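Local coordinates for C381 turret protein (PDB 4IND) that probably forms the turrets of an archaeal icosahedral virus, each chain folding into three jelly rolls in a row, at residues Tyr178-Pro183 with Phe255-Glu260; Glu117-Phe122 with Ile155-Ile160. One frame throughout, in Å; residues are numbered along the deposited sequence.

Both contacts are largely buried, yet they do different work. Interaction 1 lies inside one sheet of the second jelly roll: its two central strands, 176-187 and 253-262, pair through backbone hydrogen bonds, with charged groups and a phosphate on one face and hydrocarbon on the other. Interaction 2 joins two jelly rolls, carried by side chains, almost all apolar, with no hydrogen bond across it. They meet where strand 155-163 of interaction 2 lies beside strand 253-262 of interaction 1, Ile157 N lying 2.8 Å from Leu257 O. Each contact also has a second subunit beside it: Asp235 of the second subunit beside Lys181, Gln126 of the second subunit beside Asn156.

Interaction 1: Tyr178-Pro183 with Phe255-Glu260; sequences YAIKMP and FGLEVE. With 2HP (dihydrogenphosphate ion), chain Y.
Lys181 and Glu258 both set CG anti to the backbone N (chi1 -174° and 179°), so they leave the sheet side by side; the lysine then bends at chi3 (-63°) and brings NZ to the OE2 end of the carboxylate. Lys181 NZ forms a salt bridge with Glu258 OE2 at 3.3 Å, weak as a hydrogen bond. A further hydrogen bond runs from Lys181 NZ to 2HP O4 at 3.1 Å. Glu258 OE1 lies 2.7 Å from the same O4, and Glu258 OE2 is 2.8 Å from Glu260 OE2, so at least one acid group in this cluster is probably protonated. Arg154, which bridges Glu260 OE1 and bonds the phosphate, would offset the negative charge; Lys181 NZ also donates to Asp235 O of a second subunit. Beneath, the antiparallel strands are zipped by paired backbone bonds, including Lys181 N to Glu258 O at 2.8 Å, while Gly256 O is buried without a partner. On the other face Leu257 CD1 touches Met182 CG at 3.8 Å and Ile180 CG2 at 4.0 Å. These are the two central strands of a jelly-roll sheet, with 155-163 and 221-232 flanking them and strand 194-203 packing against Ile180 and Met182.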
ATOM      1  N   TYR A 178       4.540  14.832  -5.983  1.00 24.34           N
ATOM      2  CA  TYR A 178       5.607  15.297  -5.115  1.00 27.68           C
ATOM      3  C   TYR A 178       5.625  16.796  -4.936  1.00 33.27           C
ATOM      4  O   TYR A 178       5.302  17.551  -5.851  1.00 27.84           O
ATOM      5  CB  TYR A 178       6.948  14.901  -5.703  1.00 23.71           C
ATOM      6  CG  TYR A 178       7.156  13.413  -5.843  1.00 27.79           C
ATOM      7  CD1 TYR A 178       7.899  12.705  -4.909  1.00 32.42           C
ATOM      8  CD2 TYR A 178       6.611  12.716  -6.911  1.00 27.65           C
ATOM      9  CE1 TYR A 178       8.114  11.330  -5.043  1.00 29.07           C
ATOM     10  CE2 TYR A 178       6.820  11.338  -7.057  1.00 25.05           C
ATOM     11  CZ  TYR A 178       7.557  10.659  -6.120  1.00 32.91           C
ATOM     12  OH  TYR A 178       7.783   9.305  -6.260  1.00 37.75           O
ATOM     13  N   ALA A 179       6.035  17.220  -3.751  1.00 28.30           N
ATOM     14  CA  ALA A 179       6.331  18.626  -3.503  1.00 27.03           C
ATOM     15  C   ALA A 179       7.832  18.798  -3.671  1.00 32.81           C
ATOM     16  O   ALA A 179       8.614  17.974  -3.193  1.00 30.13           O
ATOM     17  CB  ALA A 179       5.902  19.032  -2.118  1.00 24.09           C
ATOM     18  N   ILE A 180       8.238  19.860  -4.363  1.00 26.01           N
ATOM     19  CA  ILE A 180       9.645  20.232  -4.404  1.00 27.13           C
ATOM     20  C   ILE A 180       9.737  21.618  -3.783  1.00 27.85           C
ATOM     21  O   ILE A 180       9.173  22.577  -4.308  1.00 31.52           O
ATOM     22  CB  ILE A 180      10.157  20.280  -5.828  1.00 29.20           C
ATOM     23  CG1 ILE A 180      10.095  18.882  -6.443  1.00 28.65           C
ATOM     24  CG2 ILE A 180      11.586  20.814  -5.852  1.00 30.93           C
ATOM     25  CD1 ILE A 180      10.380  18.868  -7.941  1.00 34.95           C
ATOM     26  N   LYS A 181      10.403  21.698  -2.637  1.00 23.24           N
ATOM     27  CA  LYS A 181      10.492  22.930  -1.884  1.00 27.30           C
ATOM     28  C   LYS A 181      11.948  23.384  -1.883  1.00 27.08           C
ATOM     29  O   LYS A 181      12.868  22.597  -1.606  1.00 29.99           O
ATOM     30  CB  LYS A 181       9.979  22.734  -0.447  1.00 26.61           C
ATOM     31  CG  LYS A 181       9.903  24.027   0.365  1.00 35.83           C
ATOM     32  CD  LYS A 181       9.589  23.759   1.840  1.00 37.30           C
ATOM     33  CE  LYS A 181       8.215  23.100   2.015  1.00 32.72           C
ATOM     34  NZ  LYS A 181       7.882  22.947   3.474  1.00 39.03           N
ATOM     35  N   MET A 182      12.166  24.651  -2.206  0.53 26.94           N
ATOM     36  CA  MET A 182      13.514  25.185  -2.191  0.53 28.57           C
ATOM     37  C   MET A 182      13.592  26.517  -1.454  0.53 24.96           C
ATOM     38  O   MET A 182      13.331  27.573  -2.030  0.53 30.12           O
ATOM     39  CB  MET A 182      14.047  25.286  -3.625  0.53 28.97           C
ATOM     40  CG  MET A 182      13.985  23.957  -4.357  0.53 32.49           C
ATOM     41  SD  MET A 182      14.069  24.083  -6.147  0.53 38.12           S
ATOM     42  CE  MET A 182      15.550  25.075  -6.335  0.53 45.75           C
ATOM     43  N   PRO A 183      13.934  26.463  -0.158  1.00 25.65           N
ATOM     44  CA  PRO A 183      14.189  27.676   0.614  1.00 27.46           C
ATOM     45  C   PRO A 183      15.426  28.291   0.001  1.00 28.80           C
ATOM     46  O   PRO A 183      16.337  27.530  -0.352  1.00 27.91           O
ATOM     47  CB  PRO A 183      14.534  27.144   2.012  1.00 33.38           C
ATOM     48  CG  PRO A 183      14.095  25.700   2.030  1.00 31.66           C
ATOM     49  CD  PRO A 183      14.191  25.228   0.613  1.00 25.65           C
ATOM     50  N   PHE A 255      20.660  27.943  -1.562  1.00 26.01           N
ATOM     51  CA  PHE A 255      19.349  27.324  -1.454  1.00 22.36           C
ATOM     52  C   PHE A 255      19.431  25.894  -0.931  1.00 30.66           C
ATOM     53  O   PHE A 255      20.498  25.265  -0.939  1.00 28.54           O
ATOM     54  CB  PHE A 255      18.603  27.398  -2.796  1.00 26.56           C
ATOM     55  CG  PHE A 255      19.223  26.553  -3.887  1.00 34.35           C
ATOM     56  CD1 PHE A 255      18.758  25.273  -4.143  1.00 25.20           C
ATOM     57  CD2 PHE A 255      20.262  27.055  -4.660  1.00 28.06           C
ATOM     58  CE1 PHE A 255      19.333  24.495  -5.159  1.00 30.68           C
ATOM     59  CE2 PHE A 255      20.841  26.298  -5.669  1.00 29.19           C
ATOM     60  CZ  PHE A 255      20.379  25.007  -5.917  1.00 27.83           C
ATOM     61  N   GLY A 256      18.291  25.398  -0.476  1.00 28.17           N
ATOM     62  CA  GLY A 256      18.159  24.047   0.009  1.00 28.34           C
ATOM     63  C   GLY A 256      17.259  23.302  -0.954  1.00 28.10           C
ATOM     64  O   GLY A 256      16.765  23.882  -1.923  1.00 28.30           O
ATOM     65  N   LEU A 257      17.065  22.008  -0.714  1.00 24.70           N
ATOM     66  CA  LEU A 257      16.221  21.211  -1.593  1.00 26.78           C
ATOM     67  C   LEU A 257      15.508  20.152  -0.800  1.00 28.28           C
ATOM     68  O   LEU A 257      16.129  19.330  -0.124  1.00 25.62           O
ATOM     69  CB  LEU A 257      17.064  20.539  -2.684  1.00 29.81           C
ATOM     70  CG  LEU A 257      16.277  19.569  -3.581  1.00 25.03           C
ATOM     71  CD1 LEU A 257      15.270  20.330  -4.416  1.00 24.01           C
ATOM     72  CD2 LEU A 257      17.248  18.772  -4.491  1.00 29.32           C
ATOM     73  N   GLU A 258      14.192  20.160  -0.917  1.00 27.86           N
ATOM     74  CA  GLU A 258      13.351  19.201  -0.224  1.00 26.63           C
ATOM     75  C   GLU A 258      12.438  18.617  -1.297  1.00 25.94           C
ATOM     76  O   GLU A 258      11.745  19.346  -2.018  1.00 35.73           O
ATOM     77  CB  GLU A 258      12.604  19.964   0.890  1.00 41.82           C
ATOM     78  CG  GLU A 258      11.634  19.194   1.772  1.00 53.60           C
ATOM     79  CD  GLU A 258      11.028  20.112   2.847  1.00 58.93           C
ATOM     80  OE1 GLU A 258      11.818  20.658   3.653  1.00 45.55           O
ATOM     81  OE2 GLU A 258       9.778  20.310   2.869  1.00 61.07           O
ATOM     82  N   VAL A 259      12.476  17.295  -1.450  1.00 24.07           N
ATOM     83  CA  VAL A 259      11.588  16.597  -2.384  1.00 25.46           C
ATOM     84  C   VAL A 259      10.875  15.513  -1.611  1.00 28.00           C
ATOM     85  O   VAL A 259      11.523  14.652  -1.021  1.00 30.37           O
ATOM     86  CB  VAL A 259      12.391  15.931  -3.524  1.00 25.83           C
ATOM     87  CG1 VAL A 259      11.439  15.330  -4.565  1.00 25.46           C
ATOM     88  CG2 VAL A 259      13.337  16.935  -4.162  1.00 25.18           C
ATOM     89  N   GLU A 260       9.550  15.545  -1.608  1.00 27.63           N
ATOM     90  CA  GLU A 260       8.777  14.669  -0.738  1.00 25.25           C
ATOM     91  C   GLU A 260       7.459  14.296  -1.385  1.00 24.59           C
ATOM     92  O   GLU A 260       6.842  15.113  -2.087  1.00 29.65           O
ATOM     93  CB  GLU A 260       8.517  15.375   0.600  1.00 28.94           C
ATOM     94  CG  GLU A 260       7.871  16.725   0.410  1.00 30.19           C
ATOM     95  CD  GLU A 260       8.253  17.737   1.480  1.00 34.90           C
ATOM     96  OE1 GLU A 260       8.791  17.343   2.539  1.00 41.64           O
ATOM     97  OE2 GLU A 260       8.012  18.940   1.260  1.00 35.36           O
TER
HETATM   98  P   2HP Y 402       9.091  21.150   6.623  1.00 47.28           P
HETATM   99  O1  2HP Y 402       7.835  22.064   6.748  1.00 54.11           O
HETATM  100  O2  2HP Y 402       8.704  19.706   6.542  1.00 41.75           O
HETATM  101  O3  2HP Y 402       9.906  21.188   7.869  1.00 51.98           O
HETATM  102  O4  2HP Y 402       9.909  21.584   5.374  1.00 74.13           O

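Interaction 2: Glu117-Phe122 with Ile155-Ile160; sequences EIYDIF and INIPKI
Two jelly rolls of the turret protein, the first and the second, meet here along strands that lie at the margins of their sheets. No hydrogen bond crosses between 117-122 and 155-160; the short strand axes come no nearer than 8.3 Å and their directions differ by 141°, an oblique crossing, so side chains fill the interval.

The aromatic part belongs to Tyr119. With CG anti to its carbonyl carbon, the side chain reaches toward Pro158, whose CD sits over one ring face as a CH-pi contact, 3.9 Å from the Tyr119 ring centroid and displaced toward the rim. Pro158 CD lies closest to Tyr119 CE2, at 3.5 Å.

Aliphatic contacts add to it. Ile157 slides past the tyrosine in the opposite direction and lays CG1 against Tyr119 CB at 3.7 Å. The Ile160 side chain crosses that of Tyr119 at about a right angle and brings CD1 to within 3.9 Å of Tyr119 CD2. Farther along, Ile121 CD1 meets Ile157 CD1 at 4.0 Å and also touches the end of Ile155, extending the apolar seam toward Leu79 and Leu257.

Polar groups keep to the outside of this seam: Glu117 bridges to Lys85, and Asn156 OD1 accepts a hydrogen bond from Gln126 of a second subunit. Asp120 bonds within its own domain, where OD1 takes the N-H of Phe100 and, through its anti lone pair, that of Ile121 N at 2.8 Å.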
ATOM      1  N   GLU A 117      28.437  18.347   6.644  1.00 27.33           N
ATOM      2  CA  GLU A 117      27.725  17.249   5.984  1.00 28.09           C
ATOM      3  C   GLU A 117      27.583  17.586   4.513  1.00 31.17           C
ATOM      4  O   GLU A 117      26.879  18.522   4.139  1.00 26.50           O
ATOM      5  CB  GLU A 117      26.322  17.085   6.577  1.00 35.92           C
ATOM      6  CG  GLU A 117      26.305  16.909   8.076  1.00 57.92           C
ATOM      7  CD  GLU A 117      26.624  15.495   8.454  1.00 65.74           C
ATOM      8  OE1 GLU A 117      26.127  14.602   7.746  1.00 71.02           O
ATOM      9  OE2 GLU A 117      27.368  15.277   9.433  1.00 67.06           O
ATOM     10  N   ILE A 118      28.271  16.841   3.668  1.00 20.93           N
ATOM     11  CA  ILE A 118      28.088  16.973   2.228  1.00 26.46           C
ATOM     12  C   ILE A 118      26.888  16.124   1.827  1.00 30.73           C
ATOM     13  O   ILE A 118      26.909  14.912   2.022  1.00 35.49           O
ATOM     14  CB  ILE A 118      29.344  16.459   1.470  1.00 26.55           C
ATOM     15  CG1 ILE A 118      30.555  17.368   1.769  1.00 27.30           C
ATOM     16  CG2 ILE A 118      29.094  16.403  -0.023  1.00 26.00           C
ATOM     17  CD1 ILE A 118      31.873  16.819   1.241  1.00 24.89           C
ATOM     18  N   TYR A 119      25.849  16.742   1.262  1.00 22.79           N
ATOM     19  CA  TYR A 119      24.713  15.975   0.753  1.00 26.85           C
ATOM     20  C   TYR A 119      24.858  15.853  -0.744  1.00 28.05           C
ATOM     21  O   TYR A 119      25.255  16.808  -1.416  1.00 26.96           O
ATOM     22  CB  TYR A 119      23.378  16.683   1.062  1.00 26.14           C
ATOM     23  CG  TYR A 119      23.119  16.856   2.530  1.00 27.42           C
ATOM     24  CD1 TYR A 119      22.284  15.985   3.226  1.00 30.65           C
ATOM     25  CD2 TYR A 119      23.713  17.888   3.226  1.00 27.09           C
ATOM     26  CE1 TYR A 119      22.050  16.153   4.593  1.00 33.29           C
ATOM     27  CE2 TYR A 119      23.482  18.060   4.569  1.00 35.69           C
ATOM     28  CZ  TYR A 119      22.663  17.189   5.252  1.00 33.14           C
ATOM     29  OH  TYR A 119      22.469  17.395   6.610  1.00 41.83           O
ATOM     30  N   ASP A 120      24.507  14.693  -1.286  1.00 25.98           N
ATOM     31  CA  ASP A 120      24.561  14.530  -2.729  1.00 19.06           C
ATOM     32  C   ASP A 120      23.437  13.624  -3.185  1.00 23.20           C
ATOM     33  O   ASP A 120      22.791  12.934  -2.374  1.00 27.40           O
ATOM     34  CB  ASP A 120      25.919  13.955  -3.146  1.00 22.39           C
ATOM     35  CG  ASP A 120      26.380  14.473  -4.492  1.00 26.47           C
ATOM     36  OD1 ASP A 120      25.512  14.863  -5.303  1.00 24.00           O
ATOM     37  OD2 ASP A 120      27.616  14.517  -4.750  1.00 27.17           O
ATOM     38  N   ILE A 121      23.185  13.632  -4.484  1.00 23.73           N
ATOM     39  CA  ILE A 121      22.078  12.854  -5.019  1.00 25.36           C
ATOM     40  C   ILE A 121      22.617  12.032  -6.178  1.00 26.51           C
ATOM     41  O   ILE A 121      23.393  12.537  -7.001  1.00 23.53           O
ATOM     42  CB  ILE A 121      20.948  13.759  -5.477  1.00 30.01           C
ATOM     43  CG1 ILE A 121      20.395  14.538  -4.277  1.00 27.39           C
ATOM     44  CG2 ILE A 121      19.852  12.929  -6.158  1.00 26.31           C
ATOM     45  CD1 ILE A 121      19.439  15.658  -4.649  1.00 32.52           C
ATOM     46  N   PHE A 122      22.226  10.763  -6.244  1.00 21.01           N
ATOM     47  CA  PHE A 122      22.790   9.864  -7.255  1.00 24.58           C
ATOM     48  C   PHE A 122      21.727   8.912  -7.734  1.00 27.31           C
ATOM     49  O   PHE A 122      21.193   8.129  -6.951  1.00 24.72           O
ATOM     50  CB  PHE A 122      23.984   9.102  -6.670  1.00 23.85           C
ATOM     51  CG  PHE A 122      24.570   8.043  -7.598  1.00 21.92           C
ATOM     52  CD1 PHE A 122      24.923   8.348  -8.906  1.00 24.18           C
ATOM     53  CD2 PHE A 122      24.813   6.774  -7.130  1.00 26.07           C
ATOM     54  CE1 PHE A 122      25.481   7.378  -9.752  1.00 19.99           C
ATOM     55  CE2 PHE A 122      25.369   5.787  -7.958  1.00 24.28           C
ATOM     56  CZ  PHE A 122      25.710   6.099  -9.269  1.00 28.05           C
ATOM     57  N   ILE A 155      13.998  13.644   0.340  1.00 21.78           N
ATOM     58  CA  ILE A 155      15.223  14.416   0.187  1.00 23.62           C
ATOM     59  C   ILE A 155      15.022  15.684   1.007  1.00 27.56           C
ATOM     60  O   ILE A 155      14.013  16.374   0.849  1.00 29.70           O
ATOM     61  CB  ILE A 155      15.448  14.793  -1.281  1.00 27.06           C
ATOM     62  CG1 ILE A 155      15.748  13.531  -2.106  1.00 32.32           C
ATOM     63  CG2 ILE A 155      16.610  15.788  -1.425  1.00 26.14           C
ATOM     64  CD1 ILE A 155      15.811  13.811  -3.600  1.00 31.41           C
ATOM     65  N   ASN A 156      15.957  15.964   1.914  1.00 28.77           N
ATOM     66  CA  ASN A 156      15.888  17.184   2.733  1.00 29.60           C
ATOM     67  C   ASN A 156      17.306  17.754   2.927  1.00 27.36           C
ATOM     68  O   ASN A 156      17.964  17.495   3.916  1.00 31.07           O
ATOM     69  CB  ASN A 156      15.207  16.904   4.064  1.00 27.87           C
ATOM     70  CG  ASN A 156      14.955  18.175   4.870  1.00 38.33           C
ATOM     71  OD1 ASN A 156      15.223  19.274   4.390  1.00 32.38           O
ATOM     72  ND2 ASN A 156      14.444  18.027   6.097  1.00 34.26           N
ATOM     73  N   ILE A 157      17.765  18.514   1.943  1.00 25.47           N
ATOM     74  CA  ILE A 157      19.081  19.166   2.010  1.00 27.68           C
ATOM     75  C   ILE A 157      18.912  20.597   2.508  1.00 26.25           C
ATOM     76  O   ILE A 157      18.091  21.332   1.971  1.00 25.19           O
ATOM     77  CB  ILE A 157      19.716  19.207   0.627  1.00 25.40           C
ATOM     78  CG1 ILE A 157      19.927  17.774   0.106  1.00 30.43           C
ATOM     79  CG2 ILE A 157      21.057  19.962   0.648  1.00 24.95           C
ATOM     80  CD1 ILE A 157      20.328  17.737  -1.368  1.00 27.42           C
ATOM     81  N   PRO A 158      19.687  20.989   3.545  1.00 29.94           N
ATOM     82  CA  PRO A 158      19.547  22.330   4.135  1.00 32.47           C
ATOM     83  C   PRO A 158      20.020  23.418   3.178  1.00 27.20           C
ATOM     84  O   PRO A 158      20.531  23.097   2.100  1.00 30.71           O
ATOM     85  CB  PRO A 158      20.414  22.261   5.397  1.00 34.20           C
ATOM     86  CG  PRO A 158      21.383  21.143   5.150  1.00 36.95           C
ATOM     87  CD  PRO A 158      20.650  20.152   4.284  1.00 29.41           C
ATOM     88  N   LYS A 159      19.825  24.682   3.551  1.00 31.84           N
ATOM     89  CA  LYS A 159      20.103  25.789   2.650  1.00 32.63           C
ATOM     90  C   LYS A 159      21.614  26.026   2.593  1.00 32.67           C
ATOM     91  O   LYS A 159      22.144  26.887   3.270  1.00 32.99           O
ATOM     92  CB  LYS A 159      19.350  27.049   3.091  1.00 26.40           C
ATOM     93  CG  LYS A 159      19.473  28.217   2.120  1.00 30.98           C
ATOM     94  CD  LYS A 159      19.007  29.533   2.769  1.00 36.90           C
ATOM     95  CE  LYS A 159      17.508  29.529   3.029  1.00 42.53           C
ATOM     96  NZ  LYS A 159      17.020  30.862   3.484  1.00 39.43           N
ATOM     97  N   ILE A 160      22.300  25.233   1.775  1.00 27.16           N
ATOM     98  CA  ILE A 160      23.764  25.280   1.715  1.00 30.12           C
ATOM     99  C   ILE A 160      24.311  25.200   0.285  1.00 29.45           C
ATOM    100  O   ILE A 160      25.526  25.216   0.076  1.00 33.02           O
ATOM    101  CB  ILE A 160      24.389  24.110   2.512  1.00 31.36           C
ATOM    102  CG1 ILE A 160      23.880  22.788   1.949  1.00 36.01           C
ATOM    103  CG2 ILE A 160      24.090  24.234   4.010  1.00 31.65           C
ATOM    104  CD1 ILE A 160      24.636  21.555   2.492  1.00 35.84           C
TER